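Local coordinates for protein pyroglutatmate porin OpdO (Pseudomonas aeruginosa, PDB 3SZV) that probably forms a channel through the bacterial outer membrane for small carboxylate-bearing solutes such as pyroglutamate, at residues R30-N35 with E389-L394; L268-V273 with Y317-G322; E353-L358 with R375-R380. One frame throughout, in Å; residues are numbered along the deposited sequence. Where two conformers were deposited one is given.

Contact 1: residues R30-N35 with E389-L394; sequences RNFYFN and ENRLIL
Asn31, Tyr33 and Asn35 pair with Leu394, Leu392 and Asn390 in an antiparallel ladder, the two strand axes 4.7 Å apart at closest and 172° between their directions. Each pair exchanges two backbone hydrogen bonds, such as Tyr33 N to Leu392 O at 2.8 Å; Phe32-Ile393 and Phe34-Arg391 are the non-hydrogen-bonded pairs between them. On the face of Phe32, Phe34, Arg391 and Ile393, the Phe34 ring lies alongside the Arg391 chain, with NE near the ring plane at its edge, 4.0 Å from CE1. Glu389 runs at a slant to the same ring, its carboxylate turned 50° from the ring plane; the extended chain, with CG anti to the backbone N (chi1 179°), brings OE1 to 3.4 Å from Phe34 CE1. Strands 24-38 and 387-399 are the first and last of the barrel, so this pairing closes the OprD-family cylinder. Arg391 grips Glu389 OE2 side-on with NE (2.7 Å) and NH2 (3.0 Å), both from one face of the carboxylate, while Glu389 OE1 pairs with Arg36. On the other face, a water bridges Asn35 OD1 and Asn390 ND2, 2.9 Å from each, accepting from ND2. Asn31 OD1 and Asn390 OD1 also accept from the indoles of Trp50 and Trp374.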
loop_
_atom_site.group_PDB
_atom_site.type_symbol
_atom_site.label_atom_id
_atom_site.label_comp_id
_atom_site.label_asym_id
_atom_site.label_seq_id
_atom_site.Cartn_x
_atom_site.Cartn_y
_atom_site.Cartn_z
ATOM N N ARG A 30 -10.581 -13.174 7.876
ATOM C CA ARG A 30 -11.214 -12.090 7.137
ATOM C C ARG A 30 -12.394 -12.611 6.372
ATOM O O ARG A 30 -12.296 -13.604 5.655
ATOM C CB ARG A 30 -10.245 -11.493 6.133
ATOM C CG ARG A 30 -9.161 -10.694 6.735
ATOM C CD ARG A 30 -8.451 -9.968 5.624
ATOM N NE ARG A 30 -7.200 -9.415 6.092
ATOM C CZ ARG A 30 -6.301 -8.853 5.296
ATOM N NH1 ARG A 30 -6.529 -8.769 3.989
ATOM N NH2 ARG A 30 -5.188 -8.366 5.816
ATOM N N ASN A 31 -13.519 -11.926 6.509
ATOM C CA ASN A 31 -14.694 -12.257 5.744
ATOM C C ASN A 31 -15.009 -11.014 4.923
ATOM O O ASN A 31 -15.213 -9.928 5.472
ATOM C CB ASN A 31 -15.846 -12.627 6.674
ATOM C CG ASN A 31 -17.056 -13.125 5.918
ATOM O OD1 ASN A 31 -17.929 -12.342 5.549
ATOM N ND2 ASN A 31 -17.108 -14.427 5.665
ATOM N N PHE A 32 -15.041 -11.180 3.610
ATOM C CA PHE A 32 -15.052 -10.046 2.699
ATOM C C PHE A 32 -16.222 -10.143 1.732
ATOM O O PHE A 32 -16.365 -11.138 1.018
ATOM C CB PHE A 32 -13.738 -10.016 1.913
ATOM C CG PHE A 32 -13.399 -8.671 1.332
ATOM C CD1 PHE A 32 -12.376 -7.915 1.877
ATOM C CD2 PHE A 32 -14.090 -8.168 0.243
ATOM C CE1 PHE A 32 -12.048 -6.682 1.350
ATOM C CE2 PHE A 32 -13.767 -6.930 -0.289
ATOM C CZ PHE A 32 -12.746 -6.188 0.266
ATOM N N TYR A 33 -17.051 -9.110 1.713
ATOM C CA TYR A 33 -18.130 -9.021 0.744
ATOM C C TYR A 33 -17.926 -7.790 -0.125
ATOM O O TYR A 33 -17.583 -6.709 0.365
ATOM C CB TYR A 33 -19.493 -8.963 1.426
ATOM C CG TYR A 33 -20.612 -8.744 0.438
ATOM C CD1 TYR A 33 -21.092 -9.790 -0.336
ATOM C CD2 TYR A 33 -21.171 -7.486 0.265
ATOM C CE1 TYR A 33 -22.113 -9.592 -1.252
ATOM C CE2 TYR A 33 -22.191 -7.278 -0.644
ATOM C CZ TYR A 33 -22.656 -8.333 -1.397
ATOM O OH TYR A 33 -23.672 -8.124 -2.304
ATOM N N PHE A 34 -18.139 -7.963 -1.421
ATOM C CA PHE A 34 -17.846 -6.925 -2.387
ATOM C C PHE A 34 -18.991 -6.861 -3.389
ATOM O O PHE A 34 -19.423 -7.887 -3.911
ATOM C CB PHE A 34 -16.524 -7.287 -3.071
ATOM C CG PHE A 34 -16.132 -6.371 -4.187
ATOM C CD1 PHE A 34 -15.271 -5.309 -3.958
ATOM C CD2 PHE A 34 -16.597 -6.590 -5.477
ATOM C CE1 PHE A 34 -14.894 -4.470 -4.990
ATOM C CE2 PHE A 34 -16.220 -5.759 -6.512
ATOM C CZ PHE A 34 -15.369 -4.696 -6.267
ATOM N N ASN A 35 -19.500 -5.660 -3.648
ATOM C CA ASN A 35 -20.516 -5.497 -4.677
ATOM C C ASN A 35 -20.196 -4.295 -5.546
ATOM O O ASN A 35 -19.871 -3.218 -5.034
ATOM C CB ASN A 35 -21.911 -5.358 -4.053
ATOM C CG ASN A 35 -22.998 -5.163 -5.087
ATOM O OD1 ASN A 35 -23.385 -4.034 -5.390
ATOM N ND2 ASN A 35 -23.506 -6.265 -5.630
ATOM N N GLU A 389 -19.879 1.080 -5.450
ATOM C CA GLU A 389 -19.227 -0.079 -4.868
ATOM C C GLU A 389 -19.439 -0.092 -3.367
ATOM O O GLU A 389 -19.299 0.931 -2.694
ATOM C CB GLU A 389 -17.733 -0.031 -5.191
ATOM C CG GLU A 389 -16.913 -1.175 -4.622
ATOM C CD GLU A 389 -15.451 -1.034 -4.984
ATOM O OE1 GLU A 389 -15.097 -1.274 -6.155
ATOM O OE2 GLU A 389 -14.658 -0.654 -4.104
ATOM N N ASN A 390 -19.781 -1.259 -2.842
ATOM C CA ASN A 390 -19.819 -1.445 -1.403
ATOM C C ASN A 390 -18.900 -2.588 -1.022
ATOM O O ASN A 390 -18.875 -3.617 -1.696
ATOM C CB ASN A 390 -21.246 -1.715 -0.925
ATOM C CG ASN A 390 -22.110 -0.473 -0.966
ATOM O OD1 ASN A 390 -22.127 0.315 -0.021
ATOM N ND2 ASN A 390 -22.838 -0.290 -2.066
ATOM N N ARG A 391 -18.117 -2.382 0.033
ATOM C CA ARG A 391 -17.316 -3.449 0.627
ATOM C C ARG A 391 -17.731 -3.603 2.075
ATOM O O ARG A 391 -17.975 -2.620 2.777
ATOM C CB ARG A 391 -15.822 -3.137 0.559
ATOM C CG ARG A 391 -15.302 -2.858 -0.839
ATOM C CD ARG A 391 -13.800 -2.619 -0.869
ATOM N NE ARG A 391 -13.382 -2.137 -2.182
ATOM C CZ ARG A 391 -12.142 -2.208 -2.659
ATOM N NH1 ARG A 391 -11.173 -2.754 -1.935
ATOM N NH2 ARG A 391 -11.873 -1.734 -3.869
ATOM N N LEU A 392 -17.825 -4.848 2.522
ATOM C CA LEU A 392 -18.060 -5.121 3.924
ATOM C C LEU A 392 -16.987 -6.098 4.342
ATOM O O LEU A 392 -16.878 -7.186 3.770
ATOM C CB LEU A 392 -19.438 -5.735 4.152
ATOM C CG LEU A 392 -19.819 -5.907 5.621
ATOM C CD1 LEU A 392 -19.737 -4.565 6.342
ATOM C CD2 LEU A 392 -21.209 -6.511 5.751
ATOM N N ILE A 393 -16.175 -5.704 5.313
ATOM C CA ILE A 393 -15.070 -6.539 5.755
ATOM C C ILE A 393 -15.176 -6.815 7.246
ATOM O O ILE A 393 -15.213 -5.892 8.062
ATOM C CB ILE A 393 -13.708 -5.880 5.462
ATOM C CG1 ILE A 393 -13.665 -5.336 4.029
ATOM C CG2 ILE A 393 -12.567 -6.868 5.711
ATOM C CD1 ILE A 393 -14.003 -3.860 3.916
ATOM N N LEU A 394 -15.246 -8.095 7.589
ATOM C CA LEU A 394 -15.172 -8.530 8.981
ATOM C C LEU A 394 -13.784 -9.107 9.201
ATOM O O LEU A 394 -13.299 -9.913 8.398
ATOM C CB LEU A 394 -16.231 -9.588 9.277
ATOM C CG LEU A 394 -17.675 -9.140 9.505
ATOM C CD1 LEU A 394 -18.145 -8.171 8.435
ATOM C CD2 LEU A 394 -18.588 -10.356 9.567
HETATM O O HOH W 1 -18.379 -9.339 5.241
HETATM O O HOH W 2 -22.724 -1.280 -4.839
#

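Contact 2: residues L268-V273 with Y317-G322; sequences LGAHAV and YDYDFG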
loop_
_atom_site.group_PDB
_atom_site.type_symbol
_atom_site.label_atom_id
_atom_site.label_comp_id
_atom_site.label_asym_id
_atom_site.label_seq_id
_atom_site.Cartn_x
_atom_site.Cartn_y
_atom_site.Cartn_z
ATOM N N LEU A 268 -7.534 18.229 14.500
ATOM C CA LEU A 268 -8.077 19.131 15.501
ATOM C C LEU A 268 -8.896 18.314 16.484
ATOM O O LEU A 268 -10.094 18.120 16.295
ATOM C CB LEU A 268 -8.949 20.203 14.847
ATOM C CG LEU A 268 -8.239 21.170 13.896
ATOM C CD1 LEU A 268 -9.243 21.991 13.104
ATOM C CD2 LEU A 268 -7.293 22.069 14.673
ATOM N N GLY A 269 -8.245 17.827 17.533
ATOM C CA GLY A 269 -8.921 16.983 18.498
ATOM C C GLY A 269 -9.343 15.677 17.860
ATOM O O GLY A 269 -8.526 14.963 17.278
ATOM N N ALA A 270 -10.631 15.368 17.951
ATOM C CA ALA A 270 -11.143 14.124 17.403
ATOM C C ALA A 270 -11.431 14.253 15.907
ATOM O O ALA A 270 -11.692 13.248 15.242
ATOM C CB ALA A 270 -12.395 13.693 18.159
ATOM N N HIS A 271 -11.344 15.483 15.401
ATOM C CA HIS A 271 -11.580 15.786 13.987
ATOM C C HIS A 271 -10.290 15.789 13.193
ATOM O O HIS A 271 -9.228 16.158 13.699
ATOM C CB HIS A 271 -12.188 17.173 13.834
ATOM C CG HIS A 271 -13.447 17.377 14.620
ATOM N ND1 HIS A 271 -14.681 17.020 14.141
ATOM C CD2 HIS A 271 -13.644 17.921 15.843
ATOM C CE1 HIS A 271 -15.601 17.326 15.048
ATOM N NE2 HIS A 271 -14.999 17.876 16.080
ATOM N N ALA A 272 -10.399 15.408 11.933
ATOM C CA ALA A 272 -9.286 15.533 11.010
ATOM C C ALA A 272 -9.834 15.989 9.666
ATOM O O ALA A 272 -10.873 15.502 9.206
ATOM C CB ALA A 272 -8.551 14.208 10.877
ATOM N N VAL A 273 -9.154 16.951 9.052
ATOM C CA VAL A 273 -9.538 17.432 7.735
ATOM C C VAL A 273 -8.302 17.438 6.861
ATOM O O VAL A 273 -7.245 17.898 7.286
ATOM C CB VAL A 273 -10.119 18.854 7.792
ATOM C CG1 VAL A 273 -10.436 19.357 6.388
ATOM C CG2 VAL A 273 -11.365 18.875 8.656
ATOM N N TYR A 317 -12.605 14.090 5.484
ATOM C CA TYR A 317 -12.936 14.308 6.888
ATOM C C TYR A 317 -12.884 12.993 7.648
ATOM O O TYR A 317 -13.401 11.973 7.175
ATOM C CB TYR A 317 -14.335 14.931 7.019
ATOM C CG TYR A 317 -14.795 15.058 8.450
ATOM C CD1 TYR A 317 -15.775 14.220 8.964
ATOM C CD2 TYR A 317 -14.227 16.002 9.298
ATOM C CE1 TYR A 317 -16.182 14.328 10.283
ATOM C CE2 TYR A 317 -14.623 16.116 10.623
ATOM C CZ TYR A 317 -15.603 15.278 11.109
ATOM O OH TYR A 317 -15.988 15.400 12.422
ATOM N N ASP A 318 -12.260 13.014 8.828
ATOM C CA ASP A 318 -12.289 11.863 9.730
ATOM C C ASP A 318 -12.760 12.279 11.113
ATOM O O ASP A 318 -12.456 13.380 11.576
ATOM C CB ASP A 318 -10.891 11.249 9.924
ATOM C CG ASP A 318 -10.314 10.656 8.656
ATOM O OD1 ASP A 318 -10.291 9.413 8.543
ATOM O OD2 ASP A 318 -9.843 11.426 7.802
ATOM N N TYR A 319 -13.477 11.386 11.788
ATOM C CA TYR A 319 -13.810 11.588 13.182
ATOM C C TYR A 319 -13.506 10.316 13.961
ATOM O O TYR A 319 -13.930 9.221 13.582
ATOM C CB TYR A 319 -15.281 11.992 13.368
ATOM C CG TYR A 319 -15.571 12.429 14.787
ATOM C CD1 TYR A 319 -15.183 13.688 15.232
ATOM C CD2 TYR A 319 -16.211 11.583 15.700
ATOM C CE1 TYR A 319 -15.430 14.105 16.525
ATOM C CE2 TYR A 319 -16.460 11.992 17.000
ATOM C CZ TYR A 319 -16.068 13.255 17.415
ATOM O OH TYR A 319 -16.303 13.662 18.698
ATOM N N ASP A 320 -12.758 10.482 15.037
ATOM C CA ASP A 320 -12.454 9.388 15.951
ATOM C C ASP A 320 -13.354 9.518 17.173
ATOM O O ASP A 320 -13.300 10.505 17.904
ATOM C CB ASP A 320 -10.973 9.411 16.323
ATOM C CG ASP A 320 -10.592 8.306 17.288
ATOM O OD1 ASP A 320 -9.857 7.377 16.889
ATOM O OD2 ASP A 320 -11.027 8.372 18.445
ATOM N N PHE A 321 -14.196 8.515 17.371
ATOM C CA PHE A 321 -15.212 8.570 18.407
ATOM C C PHE A 321 -14.688 8.256 19.813
ATOM O O PHE A 321 -15.465 8.175 20.758
ATOM C CB PHE A 321 -16.378 7.640 18.045
ATOM C CG PHE A 321 -17.177 8.100 16.853
ATOM C CD1 PHE A 321 -18.361 8.798 17.023
ATOM C CD2 PHE A 321 -16.740 7.837 15.560
ATOM C CE1 PHE A 321 -19.100 9.220 15.935
ATOM C CE2 PHE A 321 -17.478 8.264 14.464
ATOM C CZ PHE A 321 -18.654 8.954 14.652
ATOM N N GLY A 322 -13.376 8.089 19.953
ATOM C CA GLY A 322 -12.804 7.777 21.254
ATOM C C GLY A 322 -13.115 8.819 22.313
ATOM O O GLY A 322 -13.505 8.486 23.441
#
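Ala270, His271 and Ala272 run antiparallel to Asp320, Tyr319 and Asp318, with the short strand axes 165° apart in direction. This is the end of a strand pair in the wall of the beta-barrel, where the type II' turn Leu268-His271 joins strands 256-268 and 271-281; Gly269 takes the positive phi (66°) of that turn. Ala272 and Asp318 exchange two backbone hydrogen bonds, and Asp320 N adds one to Ala270 O. On one face His271, Tyr317 and Tyr319 form an aromatic cluster. Tyr317, its CG anti to the backbone N (chi1 174°), reaches over toward the 268-273 segment and brings OH to 2.7 Å from His271 ND1, a hydrogen bond in which either could donate. That bond joins the rims of the two rings, neither lying over the other. Tyr319 CE1 sits 3.5 Å above one face of the imidazole, offset toward its rim, and also 3.5 Å from Ala270 CB. Val273 CG2 touches the edge of the Tyr317 ring at CD2. On the other face the beta carbons of Ala272 and Asp318 pack against each other, while the Asp318 carboxylate is salt-bridged to Arg316. At the end of the strand Asp320 forms an Asx turn, its OD2 accepting from Gly322 N at 2.8 Å.

Contact 3: residues E353-L358 with R375-R380; sequences ERNTDL and RNATVR
Arg354 lays its guanidinium across Asn376 and Thr378 of the facing strand, and these residues carry one face of a beta hairpin in the barrel wall, made by strands 346-361 and 371-381. The axes run antiparallel, 4.7 Å apart at closest, and Arg354-Thr378 and Thr356-Asn376 are the hydrogen-bonded pairs. A bend at chi3 (45°) turns the end of Arg354 back over the neighbouring strand. There NH2 lies 2.7 Å from Asn376 OD1 and equally 2.7 Å from Thr378 OG1, but both bonds are weak. The guanidinium and the Asn376 amide are nearly coplanar, 10° apart, with OD1 at the guanidinium edge. Each of these groups has further partners: Asn376 ND2 donates to Asn390 OD1, Thr378 OG1 bonds Asp388, and a water donates to Asn376 OD1 while also bonding Thr356 OG1, itself bonded to Ser333 OG. On the opposite face Asn355 ND2 donates almost straight to Glu353 OE2 at 2.9 Å, which also accepts from Ile302 N; the same ND2 packs against Ala377 CB. Farther along, Arg375 and Asp357 lie side by side with their flat groups 84° apart; NE to OD2, at 3.4 Å, is a long salt bridge. A water also bridges the pair, donating to Asp357 OD1 (2.8 Å) and accepting from Arg375 NH2 (2.9 Å).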
loop_
_atom_site.group_PDB
_atom_site.type_symbol
_atom_site.label_atom_id
_atom_site.label_comp_id
_atom_site.label_asym_id
_atom_site.label_seq_id
_atom_site.Cartn_x
_atom_site.Cartn_y
_atom_site.Cartn_z
ATOM N N GLU A 353 -15.230 11.089 -7.422
ATOM C CA GLU A 353 -15.432 9.904 -6.601
ATOM C C GLU A 353 -15.654 10.317 -5.156
ATOM O O GLU A 353 -14.941 11.169 -4.631
ATOM C CB GLU A 353 -14.228 8.961 -6.709
ATOM C CG GLU A 353 -14.347 7.730 -5.810
ATOM C CD GLU A 353 -13.207 6.730 -5.978
ATOM O OE1 GLU A 353 -12.486 6.780 -7.007
ATOM O OE2 GLU A 353 -13.021 5.892 -5.064
ATOM N N ARG A 354 -16.666 9.723 -4.539
ATOM C CA ARG A 354 -16.902 9.894 -3.116
ATOM C C ARG A 354 -16.699 8.556 -2.421
ATOM O O ARG A 354 -17.113 7.522 -2.932
ATOM C CB ARG A 354 -18.330 10.381 -2.857
ATOM C CG ARG A 354 -18.621 10.534 -1.382
ATOM C CD ARG A 354 -20.102 10.381 -1.047
ATOM N NE ARG A 354 -20.756 9.241 -1.697
ATOM C CZ ARG A 354 -20.534 7.954 -1.418
ATOM N NH1 ARG A 354 -19.636 7.586 -0.504
ATOM N NH2 ARG A 354 -21.211 7.020 -2.075
ATOM N N ASN A 355 -16.064 8.578 -1.251
ATOM C CA ASN A 355 -15.915 7.380 -0.427
ATOM C C ASN A 355 -16.406 7.667 0.974
ATOM O O ASN A 355 -16.197 8.766 1.491
ATOM C CB ASN A 355 -14.448 6.981 -0.234
ATOM C CG ASN A 355 -13.712 6.623 -1.515
ATOM O OD1 ASN A 355 -12.486 6.507 -1.481
ATOM N ND2 ASN A 355 -14.419 6.422 -2.632
ATOM N N THR A 356 -17.034 6.680 1.605
ATOM C CA THR A 356 -17.384 6.783 3.022
ATOM C C THR A 356 -17.066 5.466 3.697
ATOM O O THR A 356 -17.485 4.411 3.224
ATOM C CB THR A 356 -18.873 7.093 3.218
ATOM O OG1 THR A 356 -19.183 8.328 2.569
ATOM C CG2 THR A 356 -19.210 7.196 4.718
ATOM N N ASP A 357 -16.312 5.526 4.798
ATOM C CA ASP A 357 -15.959 4.338 5.568
ATOM C C ASP A 357 -16.558 4.456 6.960
ATOM O O ASP A 357 -16.351 5.457 7.639
ATOM C CB ASP A 357 -14.443 4.216 5.732
ATOM C CG ASP A 357 -13.732 3.762 4.467
ATOM O OD1 ASP A 357 -14.395 3.583 3.428
ATOM O OD2 ASP A 357 -12.493 3.601 4.529
ATOM N N LEU A 358 -17.280 3.425 7.391
ATOM C CA LEU A 358 -17.805 3.359 8.745
ATOM C C LEU A 358 -17.265 2.078 9.341
ATOM O O LEU A 358 -17.348 1.019 8.723
ATOM C CB LEU A 358 -19.331 3.287 8.722
ATOM C CG LEU A 358 -20.148 4.350 9.454
ATOM C CD1 LEU A 358 -21.609 3.932 9.478
ATOM C CD2 LEU A 358 -19.628 4.565 10.864
ATOM N N ARG A 375 -17.189 0.078 3.482
ATOM C CA ARG A 375 -16.596 1.077 2.601
ATOM C C ARG A 375 -17.498 1.269 1.391
ATOM O O ARG A 375 -17.706 0.344 0.606
ATOM C CB ARG A 375 -15.201 0.639 2.141
ATOM C CG ARG A 375 -14.278 0.231 3.290
ATOM C CD ARG A 375 -12.860 -0.064 2.797
ATOM N NE ARG A 375 -12.260 1.125 2.205
ATOM C CZ ARG A 375 -11.378 1.119 1.207
ATOM N NH1 ARG A 375 -10.972 -0.026 0.663
ATOM N NH2 ARG A 375 -10.911 2.271 0.731
ATOM N N ASN A 376 -18.038 2.472 1.240
ATOM C CA ASN A 376 -18.967 2.749 0.166
ATOM C C ASN A 376 -18.354 3.785 -0.769
ATOM O O ASN A 376 -17.805 4.788 -0.316
ATOM C CB ASN A 376 -20.284 3.247 0.777
ATOM C CG ASN A 376 -21.226 3.846 -0.242
ATOM O OD1 ASN A 376 -21.438 5.059 -0.260
ATOM N ND2 ASN A 376 -21.806 3.004 -1.090
ATOM N N ALA A 377 -18.412 3.529 -2.070
ATOM C CA ALA A 377 -17.850 4.455 -3.043
ATOM C C ALA A 377 -18.794 4.665 -4.215
ATOM O O ALA A 377 -19.530 3.754 -4.616
ATOM C CB ALA A 377 -16.516 3.954 -3.545
ATOM N N THR A 378 -18.745 5.871 -4.760
ATOM C CA THR A 378 -19.503 6.227 -5.954
ATOM C C THR A 378 -18.542 6.926 -6.897
ATOM O O THR A 378 -17.840 7.845 -6.476
ATOM C CB THR A 378 -20.625 7.221 -5.592
ATOM O OG1 THR A 378 -21.525 6.596 -4.674
ATOM C CG2 THR A 378 -21.407 7.652 -6.839
ATOM N N VAL A 379 -18.516 6.511 -8.165
ATOM C CA VAL A 379 -17.682 7.164 -9.161
ATOM C C VAL A 379 -18.563 7.588 -10.323
ATOM O O VAL A 379 -19.372 6.790 -10.796
ATOM C CB VAL A 379 -16.607 6.197 -9.724
ATOM C CG1 VAL A 379 -15.861 6.844 -10.887
ATOM C CG2 VAL A 379 -15.633 5.751 -8.627
ATOM N N ARG A 380 -18.412 8.835 -10.771
ATOM C CA ARG A 380 -19.084 9.319 -11.983
ATOM C C ARG A 380 -18.042 9.936 -12.896
ATOM O O ARG A 380 -17.205 10.719 -12.459
ATOM C CB ARG A 380 -20.162 10.358 -11.662
ATOM C CG ARG A 380 -21.278 9.842 -10.764
ATOM C CD ARG A 380 -22.036 8.696 -11.404
ATOM N NE ARG A 380 -23.125 8.226 -10.547
ATOM C CZ ARG A 380 -23.134 7.076 -9.875
ATOM N NH1 ARG A 380 -22.104 6.234 -9.940
ATOM N NH2 ARG A 380 -24.180 6.764 -9.130
HETATM O O HOH W 3 -21.705 7.233 1.802
HETATM O O HOH W 4 -12.952 4.250 1.142
#

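All three contacts are antiparallel strand pairings in the barrel wall, yet they differ in burial. Contacts 1 and 3 are partly buried and adjoin: strands 371-381 and 387-399 are neighbours, and Arg391 N reaches Arg375 O and Ala377 N reaches Glu389 O at 2.8 Å, probably as hydrogen bonds. Contact 2 is a surface pairing at strand ends, its centre about 24 Å from that of contact 1 and 18 Å from that of contact 3. Contact 1 joins the chain's two ends, whereas contact 3 lies within a single hairpin. The ion pair of contact 1 lies along one strand, while that of contact 3 crosses between strands and is long; contact 2 relies on an aromatic cluster with one imidazole-phenol bond.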